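Local atomic coordinates of diaminopimelate decarboxylase (Aquifex aeolicus, PDB entry 2P3E), a protein that probably catalyses the decarboxylation of meso-2,6-diaminopimelate to L-lysine, the last step of lysine biosynthesis, using pyridoxal 5'-phosphate as cofactor. Residues Lys5-Tyr10 with Tyr249-Lys254; His326-Val331 with Leu369-Ala374; Glu186-Ser191 with Thr230-Asp235; Ser224-Leu229 with Asn271-Ile276. One frame throughout, in Å; residues are numbered along the deposited sequence.

How the contacts relate
The contacts fall into two well-separated pairs, contact 2 lying across the chain's centre from contacts 3 and 4. Contacts 3 and 4, with centres 12 Å apart, lie in the pyridoxal-binding barrel and share helix 214-231; their segments alternate along the sequence, and Phe234 N probably bonds to Leu229 O. Contacts 1 and 2 are centred 11 Å apart and touch where Tyr7 and Tyr249 meet His327, Leu372 and Ser373. Contact 1 closes a long loop within which contact 3 is nested, whereas contact 2 comes later, in the mixed beta sheet. Centres of contacts 2 and 3 are 50 Å apart. Contact 1 ties the N-terminal helix to a barrel loop, next to the sheet domain.

Contact 1: residues Lys5-Tyr10 with Tyr249-Lys254; sequences KEYNPY and YKPEDK
Tyr7 reaches across from the last turn of helix 3-7, and its OH donates to the backbone carbonyl of Tyr249, with OH 2.8 Å from O. The hydroxyl stands well above the carbonyl plane, 51° out of it, while Tyr249 O itself sits at the edge of the Tyr7 ring, 3.3 Å from CE1. The same OH also rests against the proline ring, 3.6 Å from Pro251 CD. Behind this first shell, Asp253 holds the loop in shape: its OD2 accepts from Tyr249 N at 3.0 Å through the anti lone pair, and from Lys250 N at 2.9 Å from above the carboxylate plane. A type I turn from Lys250 to Asp253 closes the loop. Lys248 forms a salt bridge with Glu6 and a cation-pi contact with the Tyr7 ring. A phenylalanine in place of this tyrosine would probably leave the Tyr249 carbonyl without this donor and the helix end less firmly tied to the loop. Since the Tyr249 side chain turns away to bond Arg282, a probable cofactor and substrate ligand, the Tyr7 bond probably helps, with Asp253, to fix the backbone from which an active-site neighbour projects.

Contact 2: residues His326-Val331 with Leu369-Ala374; sequences HHIIPV and LAVLSA
His326 ND1 donates a hydrogen bond to Leu372 O, 2.9 Å away and within 2° of the imidazole plane, in a bond nearly along the C=O axis. CG is anti to the carbonyl carbon (chi1 -73°); the ring meets the 372-373 backbone with its edge, and CE1 comes 3.1 Å from Ser373 O. Next along, Leu372 N bonds His327 O at 2.7 Å, and Ile329 exchanges two backbone bonds with Ala370. The tight part lies here, with Ile329 CG1 3.9 Å from Ala370 CB on one face and Ile328 CG1 beside Val371 CG2 at 4.1 Å on the other. Looser packing follows at Pro330, whose CB is 4.5 Å from Leu369 CD2, the side chains of this last pair diverging. At the other end a water accepts from His327 N and donates to Ser373 OG, which also bonds Asn287. For His326, an alanine in its place would probably leave Leu372 O without its imidazole donor and Ser373 O without the ring edge beside it. Strands 328-330 and 369-371 make a short antiparallel pair in the mixed sheet of the C-terminal domain of this decarboxylase family, with His326 packed against Arg318, a probable substrate ligand.

Contact 3: residues Glu186-Ser191 with Thr230-Asp235; sequences EYEYAS and TQKGFD
Phe234 pushes its ring from the loop after helix 214-231 against helix 183-191. Its CB points toward that helix; CG is anti to the carbonyl carbon (chi1 -65°), and the ring extends toward helix 183-191. The touching is done by the outer half of the ring. CE1 comes 3.5 Å from Tyr187 O and 3.9 Å from Ser191 CB, both approached obliquely. At the tip, CZ lies 4.1 Å from Tyr187 CB. On the other branch CE2 meets Glu188 OE2 at 3.8 Å, the oxygen lying at the ring edge and near its plane, with the carboxylate turned 74° from the ring. That carboxylate comes over because the Glu188 chain is bent at chi2 (-64°), and the same OE2 touches the aliphatic CD of Lys232. Lys232 NZ is farther off, 5.4 Å from Glu188 OE2, so any attraction between the two charges is probably modest.

Ser191 OG donates to Glu188 O, and Gly233, with positive phi, completes a Schellman motif from which the chain turns to deliver Phe234. Ile198 of strand 196-202 and Leu229 of helix 214-231 also pack on the phenyl ring, while the Tyr187 hydroxyl goes inward to Gly200 O and Ile153 N. The contact therefore joins two neighbouring helices on the outside of the barrel. Its chemistry is mainly that of an apolar ring lodged among backbone, methylene and carboxylate atoms, and the slightly positive ring edge probably suits Glu188 OE2 as a neighbour.

Contact 4: residues Ser224-Leu229 with Asn271-Ile276; sequences SLYESL and NVKAKI
Tyr226 OH accepts the backbone N-H of Lys273 at 3.2 Å, with an angle of 155° at the hydrogen, and this long bond links helix 214-231 to the chain leading into strand 275-278. Both elements belong to the TIM-like alpha/beta barrel that forms the pyridoxal-binding domain, where helices surround a core of parallel strands. Tyr226 reaches the loop because its CG is anti to the backbone N (chi1 165°), and the ring then runs out toward residues 272-274. Val272 lies over one face in a CH-pi contact, its CB 4.1 Å from the ring centroid and 27° off the normal. CG1 of the same valine sits over the same face, above the CD2-CE2 side, 3.5 Å from Tyr226 CD2. On the other branch of the ring Ala274 CB meets CE1 obliquely at 3.9 Å.

Deeper in, Leu239 of strand 238-240 touches Tyr226, Val272 and Ala274 alike, so the apolar part of the contact continues into the barrel wall. Toward the surface the contact becomes polar. Glu227, bent at chi2, brings OE2 to 3.2 Å from Asn271 O; both atoms are acceptors, so the approach is a close polar pair and no bond. The Asn271 amide turns back to the end of the preceding helix 258-269, ND2 donating to Leu268 O. Beyond the phenol, the methylene of Lys273 adds a last touch, with CB 3.7 Å from Tyr226 OH.

Contact 1: residues Lys5-Tyr10 with Tyr249-Lys254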
loop_
_atom_site.group_PDB
_atom_site.type_symbol
_atom_site.label_atom_id
_atom_site.label_comp_id
_atom_site.label_asym_id
_atom_site.label_seq_id
_atom_site.Cartn_x
_atom_site.Cartn_y
_atom_site.Cartn_z
ATOM N N LYS B 5 11.233 -27.551 2.129
ATOM C CA LYS B 5 10.010 -28.303 2.438
ATOM C C LYS B 5 9.358 -27.935 3.775
ATOM O O LYS B 5 8.152 -28.138 3.958
ATOM C CB LYS B 5 10.260 -29.819 2.330
ATOM C CG LYS B 5 10.472 -30.289 0.879
ATOM C CD LYS B 5 10.922 -31.746 0.814
ATOM C CE LYS B 5 11.579 -32.063 -0.536
ATOM N NZ LYS B 5 10.627 -32.578 -1.561
ATOM N N GLU B 6 10.150 -27.396 4.700
ATOM C CA GLU B 6 9.627 -26.850 5.949
ATOM C C GLU B 6 8.735 -25.646 5.684
ATOM O O GLU B 6 7.768 -25.422 6.410
ATOM C CB GLU B 6 10.749 -26.454 6.905
ATOM C CG GLU B 6 11.525 -27.653 7.482
ATOM C CD GLU B 6 12.687 -27.224 8.349
ATOM O OE1 GLU B 6 13.023 -26.023 8.399
ATOM O OE2 GLU B 6 13.286 -28.109 8.988
ATOM N N TYR B 7 9.070 -24.874 4.651
ATOM C CA TYR B 7 8.217 -23.769 4.215
ATOM C C TYR B 7 6.971 -24.293 3.523
ATOM O O TYR B 7 5.841 -23.952 3.898
ATOM C CB TYR B 7 8.995 -22.815 3.299
ATOM C CG TYR B 7 9.952 -21.928 4.042
ATOM C CD1 TYR B 7 9.494 -20.803 4.718
ATOM C CD2 TYR B 7 11.325 -22.214 4.075
ATOM C CE1 TYR B 7 10.348 -19.995 5.426
ATOM C CE2 TYR B 7 12.202 -21.404 4.775
ATOM C CZ TYR B 7 11.706 -20.282 5.440
ATOM O OH TYR B 7 12.539 -19.446 6.126
ATOM N N ASN B 8 7.180 -25.157 2.529
ATOM C CA ASN B 8 6.096 -25.693 1.719
ATOM C C ASN B 8 6.567 -27.032 1.137
ATOM O O ASN B 8 7.530 -27.063 0.362
ATOM C CB ASN B 8 5.713 -24.703 0.599
ATOM C CG ASN B 8 4.465 -25.121 -0.175
ATOM O OD1 ASN B 8 4.268 -26.304 -0.475
ATOM N ND2 ASN B 8 3.608 -24.141 -0.514
ATOM N N PRO B 9 5.907 -28.136 1.520
ATOM C CA PRO B 9 6.443 -29.437 1.093
ATOM C C PRO B 9 6.231 -29.723 -0.393
ATOM O O PRO B 9 6.727 -30.735 -0.891
ATOM C CB PRO B 9 5.673 -30.433 1.966
ATOM C CG PRO B 9 4.406 -29.767 2.270
ATOM C CD PRO B 9 4.697 -28.288 2.343
ATOM N N TYR B 10 5.530 -28.826 -1.095
ATOM C CA TYR B 10 5.382 -28.926 -2.552
ATOM C C TYR B 10 6.490 -28.202 -3.320
ATOM O O TYR B 10 6.524 -28.257 -4.543
ATOM C CB TYR B 10 3.994 -28.463 -2.996
ATOM C CG TYR B 10 2.918 -29.385 -2.495
ATOM C CD1 TYR B 10 2.649 -30.583 -3.174
ATOM C CD2 TYR B 10 2.196 -29.095 -1.335
ATOM C CE1 TYR B 10 1.699 -31.453 -2.729
ATOM C CE2 TYR B 10 1.220 -29.974 -0.873
ATOM C CZ TYR B 10 0.983 -31.154 -1.590
ATOM O OH TYR B 10 0.033 -32.062 -1.192
ATOM N N TYR B 249 8.424 -18.018 8.914
ATOM C CA TYR B 249 9.026 -17.011 8.039
ATOM C C TYR B 249 10.552 -17.159 7.980
ATOM O O TYR B 249 11.141 -17.158 6.904
ATOM C CB TYR B 249 8.682 -15.596 8.515
ATOM C CG TYR B 249 7.288 -15.122 8.139
ATOM C CD1 TYR B 249 6.970 -14.783 6.813
ATOM C CD2 TYR B 249 6.307 -14.975 9.116
ATOM C CE1 TYR B 249 5.674 -14.321 6.462
ATOM C CE2 TYR B 249 5.011 -14.510 8.788
ATOM C CZ TYR B 249 4.706 -14.204 7.454
ATOM O OH TYR B 249 3.445 -13.767 7.113
ATOM N N LYS B 250 11.174 -17.261 9.155
ATOM C CA LYS B 250 12.624 -17.384 9.269
ATOM C C LYS B 250 13.045 -18.859 9.277
ATOM O O LYS B 250 12.276 -19.726 9.730
ATOM C CB LYS B 250 13.113 -16.657 10.529
ATOM C CG LYS B 250 12.936 -15.172 10.461
ATOM C CD LYS B 250 13.035 -14.561 11.835
ATOM C CE LYS B 250 13.142 -13.075 11.748
ATOM N NZ LYS B 250 13.331 -12.489 13.097
ATOM N N PRO B 251 14.254 -19.161 8.760
ATOM C CA PRO B 251 14.710 -20.560 8.699
ATOM C C PRO B 251 14.623 -21.260 10.057
ATOM O O PRO B 251 14.311 -22.453 10.104
ATOM C CB PRO B 251 16.175 -20.433 8.260
ATOM C CG PRO B 251 16.198 -19.163 7.469
ATOM C CD PRO B 251 15.269 -18.237 8.214
ATOM N N GLU B 252 14.858 -20.508 11.133
ATOM C CA GLU B 252 14.843 -21.022 12.510
ATOM C C GLU B 252 13.455 -21.068 13.171
ATOM O O GLU B 252 13.324 -21.638 14.255
ATOM C CB GLU B 252 15.806 -20.222 13.403
ATOM C CG GLU B 252 15.369 -18.764 13.700
ATOM C CD GLU B 252 15.870 -17.742 12.651
ATOM O OE1 GLU B 252 16.208 -18.130 11.514
ATOM O OE2 GLU B 252 15.923 -16.539 12.981
ATOM N N ASP B 253 12.434 -20.482 12.524
ATOM C CA ASP B 253 11.064 -20.495 13.038
ATOM C C ASP B 253 10.510 -21.914 13.047
ATOM O O ASP B 253 10.668 -22.650 12.082
ATOM C CB ASP B 253 10.104 -19.621 12.177
ATOM C CG ASP B 253 10.260 -18.119 12.410
ATOM O OD1 ASP B 253 10.897 -17.686 13.388
ATOM O OD2 ASP B 253 9.693 -17.352 11.605
ATOM N N LYS B 254 9.822 -22.275 14.125
ATOM C CA LYS B 254 9.119 -23.547 14.194
ATOM C C LYS B 254 7.653 -23.210 14.350
ATOM O O LYS B 254 7.258 -22.683 15.391
ATOM C CB LYS B 254 9.595 -24.370 15.392
ATOM C CG LYS B 254 8.886 -25.717 15.511
#

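Contact 2: residues His326-Val331 with Leu369-Ala374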
loop_
_atom_site.group_PDB
_atom_site.type_symbol
_atom_site.label_atom_id
_atom_site.label_comp_id
_atom_site.label_asym_id
_atom_site.label_seq_id
_atom_site.Cartn_x
_atom_site.Cartn_y
_atom_site.Cartn_z
ATOM N N HIS B 326 11.291 -12.228 4.820
ATOM C CA HIS B 326 10.861 -13.240 3.860
ATOM C C HIS B 326 12.115 -13.934 3.312
ATOM O O HIS B 326 13.059 -13.268 2.892
ATOM C CB HIS B 326 10.084 -12.602 2.698
ATOM C CG HIS B 326 8.707 -12.150 3.079
ATOM N ND1 HIS B 326 7.575 -12.874 2.772
ATOM C CD2 HIS B 326 8.283 -11.050 3.754
ATOM C CE1 HIS B 326 6.510 -12.249 3.255
ATOM N NE2 HIS B 326 6.912 -11.139 3.848
ATOM N N HIS B 327 12.103 -15.258 3.328
ATOM C CA HIS B 327 13.191 -16.050 2.765
ATOM C C HIS B 327 13.211 -15.876 1.244
ATOM O O HIS B 327 12.161 -15.915 0.587
ATOM C CB HIS B 327 13.052 -17.517 3.165
ATOM C CG HIS B 327 14.331 -18.305 3.060
ATOM N ND1 HIS B 327 15.473 -17.965 3.748
ATOM C CD2 HIS B 327 14.634 -19.427 2.362
ATOM C CE1 HIS B 327 16.436 -18.831 3.464
ATOM N NE2 HIS B 327 15.947 -19.737 2.636
ATOM N N ILE B 328 14.406 -15.624 0.704
ATOM C CA ILE B 328 14.579 -15.407 -0.741
ATOM C C ILE B 328 15.639 -16.380 -1.286
ATOM O O ILE B 328 16.761 -16.424 -0.771
ATOM C CB ILE B 328 14.961 -13.939 -1.084
ATOM C CG1 ILE B 328 13.897 -12.964 -0.513
ATOM C CG2 ILE B 328 15.122 -13.765 -2.597
ATOM C CD1 ILE B 328 14.159 -11.492 -0.788
ATOM N N ILE B 329 15.259 -17.134 -2.316
ATOM C CA ILE B 329 16.098 -18.175 -2.892
ATOM C C ILE B 329 16.147 -18.031 -4.410
ATOM O O ILE B 329 15.186 -17.519 -5.020
ATOM C CB ILE B 329 15.591 -19.598 -2.516
ATOM C CG1 ILE B 329 14.168 -19.837 -3.066
ATOM C CG2 ILE B 329 15.662 -19.780 -0.998
ATOM C CD1 ILE B 329 13.575 -21.236 -2.805
ATOM N N PRO B 330 17.249 -18.498 -5.034
ATOM C CA PRO B 330 17.292 -18.491 -6.494
ATOM C C PRO B 330 16.402 -19.582 -7.102
ATOM O O PRO B 330 16.227 -20.673 -6.522
ATOM C CB PRO B 330 18.781 -18.708 -6.799
ATOM C CG PRO B 330 19.277 -19.561 -5.638
ATOM C CD PRO B 330 18.489 -19.061 -4.443
ATOM N N VAL B 331 15.779 -19.264 -8.228
ATOM C CA VAL B 331 14.996 -20.246 -8.969
ATOM C C VAL B 331 15.955 -21.290 -9.603
ATOM O O VAL B 331 15.586 -22.455 -9.758
ATOM C CB VAL B 331 14.090 -19.538 -10.032
ATOM C CG1 VAL B 331 13.512 -20.521 -11.075
ATOM C CG2 VAL B 331 12.964 -18.738 -9.335
ATOM N N LEU B 369 14.332 -14.847 -8.870
ATOM C CA LEU B 369 14.368 -15.184 -7.441
ATOM C C LEU B 369 12.949 -15.537 -6.958
ATOM O O LEU B 369 11.964 -15.041 -7.517
ATOM C CB LEU B 369 14.895 -13.992 -6.623
ATOM C CG LEU B 369 16.273 -13.401 -6.996
ATOM C CD1 LEU B 369 16.635 -12.194 -6.118
ATOM C CD2 LEU B 369 17.313 -14.502 -6.862
ATOM N N ALA B 370 12.861 -16.411 -5.955
ATOM C CA ALA B 370 11.616 -16.741 -5.277
ATOM C C ALA B 370 11.596 -16.167 -3.865
ATOM O O ALA B 370 12.475 -16.464 -3.050
ATOM C CB ALA B 370 11.399 -18.261 -5.239
ATOM N N VAL B 371 10.596 -15.330 -3.597
ATOM C CA VAL B 371 10.363 -14.754 -2.274
ATOM C C VAL B 371 9.291 -15.613 -1.595
ATOM O O VAL B 371 8.148 -15.691 -2.068
ATOM C CB VAL B 371 9.895 -13.256 -2.349
ATOM C CG1 VAL B 371 9.727 -12.653 -0.946
ATOM C CG2 VAL B 371 10.883 -12.411 -3.196
ATOM N N LEU B 372 9.661 -16.275 -0.495
ATOM C CA LEU B 372 8.746 -17.254 0.114
ATOM C C LEU B 372 7.750 -16.582 1.052
ATOM O O LEU B 372 7.917 -15.404 1.384
ATOM C CB LEU B 372 9.526 -18.352 0.858
ATOM C CG LEU B 372 10.574 -19.141 0.060
ATOM C CD1 LEU B 372 11.111 -20.276 0.938
ATOM C CD2 LEU B 372 10.016 -19.672 -1.270
ATOM N N SER B 373 6.709 -17.329 1.449
ATOM C CA SER B 373 5.801 -16.905 2.525
ATOM C C SER B 373 5.037 -15.636 2.145
ATOM O O SER B 373 4.754 -14.781 2.983
ATOM C CB SER B 373 6.587 -16.677 3.836
ATOM O OG SER B 373 7.590 -17.670 4.033
ATOM N N ALA B 374 4.662 -15.555 0.869
ATOM C CA ALA B 374 4.079 -14.333 0.324
ATOM C C ALA B 374 2.585 -14.431 0.003
ATOM O O ALA B 374 2.027 -13.522 -0.620
ATOM C CB ALA B 374 4.877 -13.866 -0.888
HETATM O O HOH W 1 9.933 -16.526 4.595
#

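Contact 3: residues Glu186-Ser191 with Thr230-Asp235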
loop_
_atom_site.group_PDB
_atom_site.type_symbol
_atom_site.label_atom_id
_atom_site.label_comp_id
_atom_site.label_asym_id
_atom_site.label_seq_id
_atom_site.Cartn_x
_atom_site.Cartn_y
_atom_site.Cartn_z
ATOM N N GLU B 186 -21.642 -4.589 28.507
ATOM C CA GLU B 186 -22.113 -4.491 27.133
ATOM C C GLU B 186 -23.137 -5.557 26.766
ATOM O O GLU B 186 -24.025 -5.290 25.969
ATOM C CB GLU B 186 -20.942 -4.484 26.134
ATOM C CG GLU B 186 -20.325 -3.098 25.962
ATOM C CD GLU B 186 -19.285 -3.050 24.867
ATOM O OE1 GLU B 186 -19.575 -3.459 23.712
ATOM O OE2 GLU B 186 -18.160 -2.590 25.166
ATOM N N TYR B 187 -22.997 -6.763 27.318
ATOM C CA TYR B 187 -23.970 -7.834 27.083
ATOM C C TYR B 187 -25.322 -7.487 27.717
ATOM O O TYR B 187 -26.384 -7.709 27.121
ATOM C CB TYR B 187 -23.454 -9.179 27.614
ATOM C CG TYR B 187 -22.565 -9.891 26.622
ATOM C CD1 TYR B 187 -21.176 -9.813 26.716
ATOM C CD2 TYR B 187 -23.119 -10.617 25.571
ATOM C CE1 TYR B 187 -20.355 -10.450 25.789
ATOM C CE2 TYR B 187 -22.308 -11.266 24.635
ATOM C CZ TYR B 187 -20.934 -11.168 24.745
ATOM O OH TYR B 187 -20.138 -11.803 23.822
ATOM N N GLU B 188 -25.262 -6.916 28.917
ATOM C CA GLU B 188 -26.465 -6.422 29.594
ATOM C C GLU B 188 -27.148 -5.312 28.798
ATOM O O GLU B 188 -28.362 -5.333 28.624
ATOM C CB GLU B 188 -26.141 -5.963 31.020
ATOM C CG GLU B 188 -25.838 -7.128 31.994
ATOM C CD GLU B 188 -27.036 -8.060 32.223
ATOM O OE1 GLU B 188 -28.180 -7.665 31.874
ATOM O OE2 GLU B 188 -26.831 -9.191 32.755
ATOM N N TYR B 189 -26.354 -4.377 28.286
ATOM C CA TYR B 189 -26.848 -3.299 27.451
ATOM C C TYR B 189 -27.497 -3.840 26.173
ATOM O O TYR B 189 -28.621 -3.451 25.820
ATOM C CB TYR B 189 -25.724 -2.307 27.124
ATOM C CG TYR B 189 -26.200 -1.134 26.290
ATOM C CD1 TYR B 189 -26.796 -0.022 26.895
ATOM C CD2 TYR B 189 -26.081 -1.142 24.889
ATOM C CE1 TYR B 189 -27.249 1.048 26.136
ATOM C CE2 TYR B 189 -26.524 -0.078 24.125
ATOM C CZ TYR B 189 -27.119 1.012 24.758
ATOM O OH TYR B 189 -27.578 2.077 24.017
ATOM N N ALA B 190 -26.799 -4.760 25.502
ATOM C CA ALA B 190 -27.290 -5.356 24.266
ATOM C C ALA B 190 -28.572 -6.180 24.438
ATOM O O ALA B 190 -29.353 -6.310 23.498
ATOM C CB ALA B 190 -26.186 -6.206 23.606
ATOM N N SER B 191 -28.786 -6.749 25.626
ATOM C CA SER B 191 -29.996 -7.549 25.878
ATOM C C SER B 191 -31.277 -6.709 25.825
ATOM O O SER B 191 -32.379 -7.253 25.626
ATOM C CB SER B 191 -29.912 -8.266 27.232
ATOM O OG SER B 191 -30.131 -7.336 28.276
ATOM N N THR B 230 -24.056 -17.584 30.692
ATOM C CA THR B 230 -25.017 -18.697 30.682
ATOM C C THR B 230 -25.823 -18.751 32.003
ATOM O O THR B 230 -27.033 -18.973 31.986
ATOM C CB THR B 230 -24.344 -20.048 30.384
ATOM O OG1 THR B 230 -23.675 -19.984 29.113
ATOM C CG2 THR B 230 -25.388 -21.185 30.323
ATOM N N GLN B 231 -25.139 -18.524 33.122
ATOM C CA GLN B 231 -25.790 -18.442 34.439
ATOM C C GLN B 231 -26.789 -17.277 34.503
ATOM O O GLN B 231 -27.880 -17.415 35.069
ATOM C CB GLN B 231 -24.730 -18.332 35.540
ATOM C CG GLN B 231 -25.292 -18.329 36.971
ATOM N NE2 GLN B 231 -25.717 -17.561 40.424
ATOM N N LYS B 232 -26.424 -16.146 33.897
ATOM C CA LYS B 232 -27.295 -14.962 33.841
ATOM C C LYS B 232 -28.466 -15.087 32.863
ATOM O O LYS B 232 -29.303 -14.189 32.779
ATOM C CB LYS B 232 -26.486 -13.686 33.557
ATOM C CG LYS B 232 -25.496 -13.362 34.651
ATOM C CD LYS B 232 -24.973 -11.950 34.562
ATOM C CE LYS B 232 -24.130 -11.619 35.798
ATOM N NZ LYS B 232 -24.908 -11.695 37.086
ATOM N N GLY B 233 -28.539 -16.194 32.135
ATOM C CA GLY B 233 -29.660 -16.424 31.238
ATOM C C GLY B 233 -29.431 -16.157 29.750
ATOM O O GLY B 233 -30.371 -16.262 28.957
ATOM N N PHE B 234 -28.201 -15.822 29.358
ATOM C CA PHE B 234 -27.888 -15.633 27.935
ATOM C C PHE B 234 -27.719 -16.990 27.239
ATOM O O PHE B 234 -27.259 -17.958 27.855
ATOM C CB PHE B 234 -26.609 -14.795 27.736
ATOM C CG PHE B 234 -26.726 -13.376 28.220
ATOM C CD1 PHE B 234 -27.085 -12.355 27.344
ATOM C CD2 PHE B 234 -26.467 -13.055 29.547
ATOM C CE1 PHE B 234 -27.193 -11.028 27.787
ATOM C CE2 PHE B 234 -26.576 -11.741 29.998
ATOM C CZ PHE B 234 -26.930 -10.723 29.118
ATOM N N ASP B 235 -28.089 -17.051 25.962
ATOM C CA ASP B 235 -27.933 -18.249 25.162
ATOM C C ASP B 235 -26.752 -18.055 24.202
ATOM O O ASP B 235 -26.922 -17.605 23.072
ATOM C CB ASP B 235 -29.220 -18.556 24.382
ATOM C CG ASP B 235 -29.140 -19.867 23.588
ATOM O OD1 ASP B 235 -28.217 -20.677 23.816
ATOM O OD2 ASP B 235 -30.009 -20.082 22.718
#

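Contact 4: residues Ser224-Leu229 with Asn271-Ile276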
loop_
_atom_site.group_PDB
_atom_site.type_symbol
_atom_site.label_atom_id
_atom_site.label_comp_id
_atom_site.label_asym_id
_atom_site.label_seq_id
_atom_site.Cartn_x
_atom_site.Cartn_y
_atom_site.Cartn_z
ATOM N N SER B 224 -14.751 -18.649 31.090
ATOM C CA SER B 224 -15.320 -18.051 32.309
ATOM C C SER B 224 -16.433 -17.044 32.014
ATOM O O SER B 224 -17.463 -17.050 32.697
ATOM C CB SER B 224 -14.235 -17.388 33.153
ATOM O OG SER B 224 -13.228 -18.359 33.440
ATOM N N LEU B 225 -16.226 -16.173 31.020
ATOM C CA LEU B 225 -17.293 -15.252 30.609
ATOM C C LEU B 225 -18.517 -16.027 30.120
ATOM O O LEU B 225 -19.652 -15.673 30.445
ATOM C CB LEU B 225 -16.831 -14.272 29.512
ATOM C CG LEU B 225 -17.875 -13.227 29.049
ATOM C CD1 LEU B 225 -18.367 -12.323 30.198
ATOM C CD2 LEU B 225 -17.289 -12.368 27.930
ATOM N N TYR B 226 -18.281 -17.070 29.332
ATOM C CA TYR B 226 -19.359 -17.922 28.829
ATOM C C TYR B 226 -20.182 -18.496 29.992
ATOM O O TYR B 226 -21.411 -18.442 29.976
ATOM C CB TYR B 226 -18.767 -19.038 27.980
ATOM C CG TYR B 226 -19.690 -20.195 27.672
ATOM C CD1 TYR B 226 -20.558 -20.142 26.586
ATOM C CD2 TYR B 226 -19.681 -21.357 28.458
ATOM C CE1 TYR B 226 -21.388 -21.207 26.273
ATOM C CE2 TYR B 226 -20.539 -22.431 28.165
ATOM C CZ TYR B 226 -21.371 -22.337 27.058
ATOM O OH TYR B 226 -22.214 -23.352 26.735
ATOM N N GLU B 227 -19.488 -19.032 30.993
ATOM C CA GLU B 227 -20.154 -19.612 32.162
ATOM C C GLU B 227 -20.994 -18.578 32.884
ATOM O O GLU B 227 -22.135 -18.846 33.225
ATOM C CB GLU B 227 -19.133 -20.201 33.127
ATOM C CG GLU B 227 -18.418 -21.389 32.546
ATOM C CD GLU B 227 -19.262 -22.656 32.568
ATOM O OE1 GLU B 227 -20.175 -22.736 33.432
ATOM O OE2 GLU B 227 -19.000 -23.563 31.734
ATOM N N SER B 228 -20.416 -17.402 33.100
ATOM C CA SER B 228 -21.106 -16.304 33.754
ATOM C C SER B 228 -22.346 -15.821 32.977
ATOM O O SER B 228 -23.411 -15.609 33.574
ATOM C CB SER B 228 -20.117 -15.166 33.984
ATOM O OG SER B 228 -20.732 -14.121 34.709
ATOM N N LEU B 229 -22.219 -15.639 31.661
ATOM C CA LEU B 229 -23.363 -15.242 30.823
ATOM C C LEU B 229 -24.457 -16.311 30.780
ATOM O O LEU B 229 -25.646 -15.983 30.818
ATOM C CB LEU B 229 -22.905 -14.886 29.397
ATOM C CG LEU B 229 -22.003 -13.648 29.269
ATOM C CD1 LEU B 229 -21.491 -13.496 27.844
ATOM C CD2 LEU B 229 -22.724 -12.372 29.743
ATOM N N ASN B 271 -15.555 -27.781 28.775
ATOM C CA ASN B 271 -16.467 -27.061 29.666
ATOM C C ASN B 271 -17.662 -26.427 28.954
ATOM O O ASN B 271 -18.596 -25.974 29.606
ATOM C CB ASN B 271 -15.721 -25.955 30.413
ATOM C CG ASN B 271 -14.697 -26.499 31.402
ATOM O OD1 ASN B 271 -15.049 -27.178 32.368
ATOM N ND2 ASN B 271 -13.431 -26.181 31.174
ATOM N N VAL B 272 -17.616 -26.357 27.626
ATOM C CA VAL B 272 -18.621 -25.580 26.906
ATOM C C VAL B 272 -19.441 -26.386 25.898
ATOM O O VAL B 272 -18.951 -27.348 25.301
ATOM C CB VAL B 272 -17.998 -24.313 26.258
ATOM C CG1 VAL B 272 -17.214 -23.509 27.309
ATOM C CG2 VAL B 272 -17.114 -24.672 25.108
ATOM N N LYS B 273 -20.700 -25.998 25.747
ATOM C CA LYS B 273 -21.603 -26.619 24.785
ATOM C C LYS B 273 -21.613 -25.858 23.454
ATOM O O LYS B 273 -22.085 -26.382 22.442
ATOM C CB LYS B 273 -23.040 -26.657 25.333
ATOM C CG LYS B 273 -23.264 -27.593 26.506
ATOM C CD LYS B 273 -24.777 -27.786 26.750
ATOM C CE LYS B 273 -25.403 -26.538 27.354
ATOM N NZ LYS B 273 -26.882 -26.755 27.593
ATOM N N ALA B 274 -21.123 -24.620 23.476
ATOM C CA ALA B 274 -21.120 -23.749 22.302
ATOM C C ALA B 274 -20.346 -24.324 21.114
ATOM O O ALA B 274 -19.407 -25.102 21.291
ATOM C CB ALA B 274 -20.589 -22.375 22.677
ATOM N N LYS B 275 -20.769 -23.969 19.900
ATOM C CA LYS B 275 -19.996 -24.293 18.698
ATOM C C LYS B 275 -18.818 -23.332 18.617
ATOM O O LYS B 275 -18.988 -22.117 18.796
ATOM C CB LYS B 275 -20.857 -24.191 17.436
ATOM C CG LYS B 275 -20.153 -24.680 16.138
ATOM C CD LYS B 275 -21.167 -25.054 15.087
ATOM C CE LYS B 275 -20.510 -25.419 13.766
ATOM N NZ LYS B 275 -20.079 -26.859 13.765
ATOM N N ILE B 276 -17.638 -23.889 18.345
ATOM C CA ILE B 276 -16.395 -23.129 18.320
ATOM C C ILE B 276 -16.194 -22.621 16.892
ATOM O O ILE B 276 -16.501 -23.322 15.932
ATOM C CB ILE B 276 -15.191 -23.989 18.774
ATOM C CG1 ILE B 276 -15.463 -24.660 20.149
ATOM C CG2 ILE B 276 -13.868 -23.157 18.768
ATOM C CD1 ILE B 276 -15.917 -23.695 21.274
#